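Local coordinates for glycerol-3-phosphate dehydrogenase [NAD(P)+] (Coxiella burnetii, PDB 3K96), which probably catalyses the NAD(P)H-dependent reduction of dihydroxyacetone phosphate to sn-glycerol 3-phosphate, the precursor for phospholipid synthesis, at residues A[38-41]-A[42-45]; A[46-50]-A[51-55]; A[59-62]-A[63-66]. One frame throughout, in Å; residues are numbered along the deposited sequence. Where two conformers were deposited one is given.

Contact 1: A[38-41]-A[42-45]; sequences GSWG and TALA
The indole of Trp40 carries Leu44 on one face. Leu44 CD1 lies above the face, offset toward the rim, 3.5 Å from Trp40 CE2. Leu44 CG sits more centrally, 3.8 Å from the centroid of the six-membered ring of Trp40 and only 10° off its normal. This is a CH-pi contact. Ala43 takes a lesser part: its CB meets Trp40 CE3 at 4.0 Å, obliquely to the ring. Trp40 CG stands anti to the backbone N (chi1 -175°), beside the carbonyl carbon, and the indole leans forward along the helix to lie against Leu44, one turn on. Around this pair, Val106 and Phe198 touch both Trp40 and Leu44, and Ser163 and Val168 also touch the indole.

The first turn is closed at Gly38, the N-cap residue. Its carbonyl O receives two bonds from one residue: Thr42 OG1 at 2.7 Å and Thr42 N at 3.0 Å. The two donors come from opposite faces of the carbonyl plane. Thr42 OG1 also bonds to Asn74 ND2, so this buried hydroxyl is tied to the helix and to a neighbouring loop. The next turn is regular: Leu44 N bonds to Trp40 O at 3.0 Å.

Ser39 and Trp40 are predicted to bind NADPH. Gly38 and Gly41 fit the GxGxxG pattern of a dinucleotide-binding site, and the residues open helix 39-49 of the beta-alpha-beta unit, as in a Rossmann fold.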
loop_
_atom_site.group_PDB
_atom_site.type_symbol
_atom_site.label_atom_id
_atom_site.label_comp_id
_atom_site.label_asym_id
_atom_site.label_seq_id
_atom_site.Cartn_x
_atom_site.Cartn_y
_atom_site.Cartn_z
ATOM N N GLY A 38 20.717 -6.102 -16.060
ATOM C CA GLY A 38 19.973 -6.868 -15.059
ATOM C C GLY A 38 18.557 -7.050 -15.620
ATOM O O GLY A 38 18.271 -6.699 -16.795
ATOM N N SER A 39 17.663 -7.569 -14.783
ATOM C CA SER A 39 16.273 -7.808 -15.182
ATOM C C SER A 39 15.596 -6.534 -15.663
ATOM O O SER A 39 15.009 -6.489 -16.748
ATOM C CB SER A 39 15.469 -8.362 -13.989
ATOM O OG SER A 39 16.068 -9.534 -13.459
ATOM N N TRP A 40 15.666 -5.496 -14.841
ATOM C CA TRP A 40 15.006 -4.244 -15.148
ATOM C C TRP A 40 15.611 -3.573 -16.383
ATOM O O TRP A 40 14.878 -3.162 -17.278
ATOM C CB TRP A 40 14.978 -3.337 -13.908
ATOM C CG TRP A 40 14.210 -2.029 -14.055
ATOM C CD1 TRP A 40 14.602 -0.801 -13.583
ATOM C CD2 TRP A 40 12.956 -1.810 -14.728
ATOM N NE1 TRP A 40 13.674 0.156 -13.911
ATOM C CE2 TRP A 40 12.649 -0.434 -14.605
ATOM C CE3 TRP A 40 12.051 -2.639 -15.391
ATOM C CZ2 TRP A 40 11.491 0.121 -15.130
ATOM C CZ3 TRP A 40 10.911 -2.076 -15.927
ATOM C CH2 TRP A 40 10.640 -0.714 -15.798
ATOM N N GLY A 41 16.930 -3.460 -16.439
ATOM C CA GLY A 41 17.572 -2.862 -17.639
ATOM C C GLY A 41 17.174 -3.552 -18.923
ATOM O O GLY A 41 16.883 -2.907 -19.938
ATOM N N THR A 42 17.118 -4.883 -18.869
ATOM C CA THR A 42 16.774 -5.681 -20.030
ATOM C C THR A 42 15.297 -5.512 -20.401
ATOM O O THR A 42 14.960 -5.466 -21.581
ATOM C CB THR A 42 17.084 -7.167 -19.800
ATOM O OG1 THR A 42 18.461 -7.329 -19.438
ATOM C CG2 THR A 42 16.793 -7.983 -21.058
ATOM N N ALA A 43 14.421 -5.430 -19.396
ATOM C CA ALA A 43 12.991 -5.241 -19.635
ATOM C C ALA A 43 12.749 -3.885 -20.325
ATOM O O ALA A 43 11.961 -3.782 -21.248
ATOM C CB ALA A 43 12.195 -5.326 -18.306
ATOM N N LEU A 44 13.416 -2.850 -19.850
ATOM C CA LEU A 44 13.308 -1.521 -20.478
ATOM C C LEU A 44 13.814 -1.593 -21.933
ATOM O O LEU A 44 13.240 -0.975 -22.845
ATOM C CB LEU A 44 14.102 -0.490 -19.681
ATOM C CG LEU A 44 13.424 0.023 -18.412
ATOM C CD1 LEU A 44 14.440 0.662 -17.467
ATOM C CD2 LEU A 44 12.269 0.963 -18.775
ATOM N N ALA A 45 14.877 -2.354 -22.144
ATOM C CA ALA A 45 15.444 -2.508 -23.489
ATOM C C ALA A 45 14.442 -3.173 -24.412
ATOM O O ALA A 45 14.362 -2.831 -25.602
ATOM C CB ALA A 45 16.775 -3.298 -23.437
#

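Contact 2: A[46-50]-A[51-55]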
loop_
_atom_site.group_PDB
_atom_site.type_symbol
_atom_site.label_atom_id
_atom_site.label_comp_id
_atom_site.label_asym_id
_atom_site.label_seq_id
_atom_site.Cartn_x
_atom_site.Cartn_y
_atom_site.Cartn_z
ATOM N N LEU A 46 13.658 -4.117 -23.868
ATOM C CA LEU A 46 12.635 -4.797 -24.651
ATOM C C LEU A 46 11.488 -3.881 -24.977
ATOM O O LEU A 46 10.968 -3.908 -26.082
ATOM C CB LEU A 46 12.081 -6.033 -23.922
ATOM C CG LEU A 46 12.986 -7.245 -23.839
ATOM C CD1 LEU A 46 12.398 -8.296 -22.912
ATOM C CD2 LEU A 46 13.208 -7.783 -25.265
ATOM N N VAL A 47 11.035 -3.102 -23.996
ATOM C CA VAL A 47 9.942 -2.181 -24.250
ATOM C C VAL A 47 10.272 -1.294 -25.456
ATOM O O VAL A 47 9.436 -1.107 -26.338
ATOM C CB VAL A 47 9.655 -1.298 -23.025
ATOM C CG1 VAL A 47 8.779 -0.120 -23.404
ATOM C CG2 VAL A 47 9.007 -2.153 -21.884
ATOM N N LEU A 48 11.481 -0.744 -25.482
ATOM C CA LEU A 48 11.886 0.132 -26.580
ATOM C C LEU A 48 12.159 -0.632 -27.880
ATOM O O LEU A 48 11.677 -0.245 -28.936
ATOM C CB LEU A 48 13.133 0.945 -26.185
ATOM C CG LEU A 48 12.974 1.851 -24.951
ATOM C CD1 LEU A 48 14.286 2.489 -24.547
ATOM C CD2 LEU A 48 11.904 2.904 -25.180
ATOM N N ALA A 49 12.931 -1.710 -27.804
ATOM C CA ALA A 49 13.300 -2.464 -29.009
ATOM C C ALA A 49 12.066 -3.056 -29.711
ATOM O O ALA A 49 11.999 -3.098 -30.953
ATOM C CB ALA A 49 14.382 -3.548 -28.693
ATOM N N ARG A 50 11.063 -3.458 -28.925
ATOM C CA ARG A 50 9.824 -3.986 -29.499
ATOM C C ARG A 50 9.069 -2.975 -30.337
ATOM O O ARG A 50 8.275 -3.355 -31.195
ATOM C CB ARG A 50 8.886 -4.533 -28.413
ATOM C CG ARG A 50 9.313 -5.888 -27.877
ATOM C CD ARG A 50 8.616 -6.182 -26.559
ATOM N NE ARG A 50 8.988 -7.476 -26.004
ATOM C CZ ARG A 50 8.636 -7.889 -24.789
ATOM N NH1 ARG A 50 7.921 -7.093 -23.996
ATOM N NH2 ARG A 50 9.001 -9.090 -24.359
ATOM N N LYS A 51 9.273 -1.696 -30.073
ATOM C CA LYS A 51 8.595 -0.660 -30.844
ATOM C C LYS A 51 9.416 -0.337 -32.107
ATOM O O LYS A 51 9.020 0.491 -32.918
ATOM C CB LYS A 51 8.376 0.578 -29.964
ATOM C CG LYS A 51 7.557 0.255 -28.668
ATOM C CD LYS A 51 7.968 1.163 -27.487
ATOM C CE LYS A 51 7.262 2.459 -27.428
ATOM N NZ LYS A 51 5.925 2.282 -26.867
ATOM N N GLY A 52 10.553 -1.005 -32.268
ATOM C CA GLY A 52 11.386 -0.821 -33.458
ATOM C C GLY A 52 12.555 0.126 -33.249
ATOM O O GLY A 52 13.364 0.316 -34.155
ATOM N N GLN A 53 12.654 0.722 -32.061
ATOM C CA GLN A 53 13.773 1.603 -31.752
ATOM C C GLN A 53 15.050 0.784 -31.627
ATOM O O GLN A 53 15.032 -0.353 -31.146
ATOM C CB GLN A 53 13.512 2.355 -30.442
ATOM C CG GLN A 53 12.273 3.238 -30.473
ATOM C CD GLN A 53 11.877 3.720 -29.092
ATOM O OE1 GLN A 53 12.735 3.942 -28.231
ATOM N NE2 GLN A 53 10.562 3.870 -28.864
ATOM N N LYS A 54 16.162 1.352 -32.064
ATOM C CA LYS A 54 17.445 0.688 -31.944
ATOM C C LYS A 54 17.921 0.835 -30.517
ATOM O O LYS A 54 17.950 1.948 -29.988
ATOM C CB LYS A 54 18.483 1.326 -32.866
ATOM C CG LYS A 54 18.088 1.311 -34.336
ATOM C CD LYS A 54 19.094 2.093 -35.189
ATOM C CE LYS A 54 18.570 2.329 -36.615
ATOM N NZ LYS A 54 17.371 3.242 -36.623
ATOM N N VAL A 55 18.321 -0.273 -29.908
ATOM C CA VAL A 55 18.781 -0.252 -28.554
ATOM C C VAL A 55 20.068 -1.011 -28.374
ATOM O O VAL A 55 20.228 -2.112 -28.907
ATOM C CB VAL A 55 17.734 -0.901 -27.596
ATOM C CG1 VAL A 55 18.242 -0.841 -26.165
ATOM C CG2 VAL A 55 16.386 -0.214 -27.729
#
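Leu48 and Gln53 share a first torsion near -60°, with CG beside the backbone N in each. The second torsion of Leu48 (174°) sends CD1 out along the extended direction and leaves CD2 as the branch turned to Gln53, whose own chain runs extended beyond CG. The two side chains cross at an angle where the last turn of the helix meets the following loop. Leu48 CD2 meets the amide oxygen of the glutamine, Gln53 OE1, at 3.3 Å. The same amide group bonds through NE2 to the carbonyl O of Arg192, so its polar end is held by a residue of helix 183-193. Leu48 itself also packs on Arg192 and Leu193 of that helix.

Next to this crossing the chain turns out of the helix. Gly52 leaves the helical region with a positive phi of 99°, and two bonds run back into the last turn. Gly52 N bonds to Ala49 O at 2.9 Å, closing a type I turn. Gln53 N reaches Leu48 O at 3.4 Å, a weak bond. Together they make a Schellman motif, the classic C-terminal cap of a helix. Leu48 O also accepts from Lys51 N at 3.0 Å. A nearly straight CA-H...O contact joins Ala49 CA to Gln53 O at 3.5 Å.

Beyond the cap the chain enters strand 55-58. Val55 points back at the helix, and its CG2 lies 3.8 Å from Leu48 CB and 4.0 Å from Ala49 CB. Ile32 touches both Val55 and Leu48, and Leu87 touches both Val55 and Ala49, so helix and sheet close on each other here. On the exposed side the carbon chain of Lys51 bends past the carbonyl of Val47. The Arg50 guanidinium has Leu46 CB over one face and bonds through NH2 to Ala169 O.

Contact 3: A[59-62]-A[63-66]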
loop_
_atom_site.group_PDB
_atom_site.type_symbol
_atom_site.label_atom_id
_atom_site.label_comp_id
_atom_site.label_asym_id
_atom_site.label_seq_id
_atom_site.Cartn_x
_atom_site.Cartn_y
_atom_site.Cartn_z
ATOM N N SER A 59 26.602 -4.590 -20.500
ATOM C CA SER A 59 26.774 -5.231 -19.227
ATOM C C SER A 59 28.245 -5.220 -18.895
ATOM O O SER A 59 29.080 -5.448 -19.780
ATOM C CB SER A 59 26.304 -6.683 -19.298
ATOM O OG SER A 59 26.556 -7.344 -18.069
ATOM N N TYR A 60 28.569 -4.983 -17.627
ATOM C CA TYR A 60 29.968 -5.008 -17.178
ATOM C C TYR A 60 30.494 -6.434 -16.884
ATOM O O TYR A 60 31.705 -6.626 -16.743
ATOM C CB TYR A 60 30.202 -4.068 -15.987
ATOM C CG TYR A 60 29.220 -4.184 -14.833
ATOM C CD1 TYR A 60 29.403 -5.121 -13.834
ATOM C CD2 TYR A 60 28.138 -3.308 -14.728
ATOM C CE1 TYR A 60 28.522 -5.211 -12.774
ATOM C CE2 TYR A 60 27.249 -3.391 -13.681
ATOM C CZ TYR A 60 27.444 -4.340 -12.701
ATOM O OH TYR A 60 26.564 -4.428 -11.644
ATOM N N GLU A 61 29.588 -7.416 -16.796
ATOM C CA GLU A 61 29.957 -8.831 -16.611
ATOM C C GLU A 61 30.255 -9.350 -18.051
ATOM O O GLU A 61 29.345 -9.695 -18.787
ATOM C CB GLU A 61 28.785 -9.587 -15.944
ATOM C CG GLU A 61 28.206 -8.917 -14.644
ATOM C CD GLU A 61 26.861 -9.538 -14.135
ATOM O OE1 GLU A 61 26.306 -9.068 -13.110
ATOM O OE2 GLU A 61 26.347 -10.488 -14.761
ATOM N N SER A 62 31.525 -9.384 -18.463
ATOM C CA SER A 62 31.917 -9.740 -19.881
ATOM C C SER A 62 31.469 -11.104 -20.480
ATOM O O SER A 62 31.157 -11.204 -21.701
ATOM C CB SER A 62 33.428 -9.563 -20.052
ATOM O OG SER A 62 33.784 -8.213 -19.767
ATOM N N ASP A 63 31.481 -12.132 -19.641
ATOM C CA ASP A 63 31.020 -13.444 -20.040
ATOM C C ASP A 63 29.512 -13.370 -20.327
ATOM O O ASP A 63 28.969 -14.171 -21.078
ATOM C CB ASP A 63 31.321 -14.446 -18.923
ATOM C CG ASP A 63 30.962 -13.905 -17.532
ATOM O OD1 ASP A 63 30.875 -12.664 -17.363
ATOM O OD2 ASP A 63 30.784 -14.727 -16.599
ATOM N N HIS A 64 28.858 -12.379 -19.729
ATOM C CA HIS A 64 27.414 -12.161 -19.884
ATOM C C HIS A 64 27.060 -11.678 -21.296
ATOM O O HIS A 64 26.122 -12.186 -21.900
ATOM C CB HIS A 64 26.936 -11.190 -18.788
ATOM C CG HIS A 64 25.455 -10.987 -18.744
ATOM N ND1 HIS A 64 24.882 -9.795 -18.351
ATOM C CD2 HIS A 64 24.431 -11.802 -19.081
ATOM C CE1 HIS A 64 23.568 -9.897 -18.426
ATOM N NE2 HIS A 64 23.268 -11.105 -18.864
ATOM N N VAL A 65 27.831 -10.731 -21.834
ATOM C CA VAL A 65 27.577 -10.240 -23.194
ATOM C C VAL A 65 27.754 -11.363 -24.229
ATOM O O VAL A 65 26.984 -11.459 -25.191
ATOM C CB VAL A 65 28.459 -9.035 -23.552
ATOM C CG1 VAL A 65 28.260 -8.649 -25.025
ATOM C CG2 VAL A 65 28.137 -7.861 -22.608
ATOM N N ASP A 66 28.752 -12.214 -24.023
ATOM C CA ASP A 66 28.969 -13.374 -24.908
ATOM C C ASP A 66 27.716 -14.269 -24.934
ATOM O O ASP A 66 27.250 -14.698 -26.006
ATOM C CB ASP A 66 30.193 -14.167 -24.436
ATOM C CG ASP A 66 31.487 -13.431 -24.693
ATOM O OD1 ASP A 66 31.556 -12.711 -25.721
ATOM O OD2 ASP A 66 32.440 -13.577 -23.895
#
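Ser59 and His64 form the tight, buried part of this contact. Ser59 OG lies at the edge of the imidazole, in its plane, and hydrogen-bonds to His64 ND1 at 3.0 Å. Either atom could be the donor. His64 CG is anti to its backbone N (chi1 -174°), which turns the ring back over the preceding loop to meet the serine. On its other nitrogen, His64 NE2 bonds to Asn74 OD1, and Tyr77 makes an edge-to-face contact with the ring. The imidazole is thus fixed at both nitrogens. Val65 adds an apolar touch, with CG2 4.0 Å from Ser59 CB.

Ser59 OG also accepts from Glu61 N at 3.3 Å, which makes an ST turn. This turn links the end of strand 55-58 to helix 62-71 in the nucleotide-binding domain. Val65 lies close to a bound HEPES buffer molecule.

Toward solvent the two segments meet more loosely. Glu61 crosses the imidazole obliquely, its carboxylate plane 43° from the ring, with OE2 3.9 Å from His64 ND1. The carboxylate itself is well held from outside. Arg76 forms a salt bridge with Glu61 OE2 and, in the conformer given, with Asp63 OD2. Tyr77 OH is a second partner of Glu61 OE2. At the exposed far end, Asp66 N makes only a weak bond to Ser62 O, at 3.5 Å.

How the contacts relate
Contact 1 is the buried one; contacts 2 and 3 lie nearer the surface and are partly exposed. Contacts 1 and 2 sit at the start and the end of helix 39-49, and they touch where Ala45 O meets Val55 CG2 at 3.9 Å. Contact 3 follows strand 55-58 and shares no helix with them. Its nearest atoms are about 5 Å from contact 1, yet Asn74 bonds to Thr42 in one and His64 in the other. Tyr77 meets both as well: its OH bonds to Glu61, and its carbonyl O to Ser39 in the conformer given. Aromatic and aliphatic packing leads in contact 1, backbone capping in contact 2, and side-chain polar bonds in contact 3.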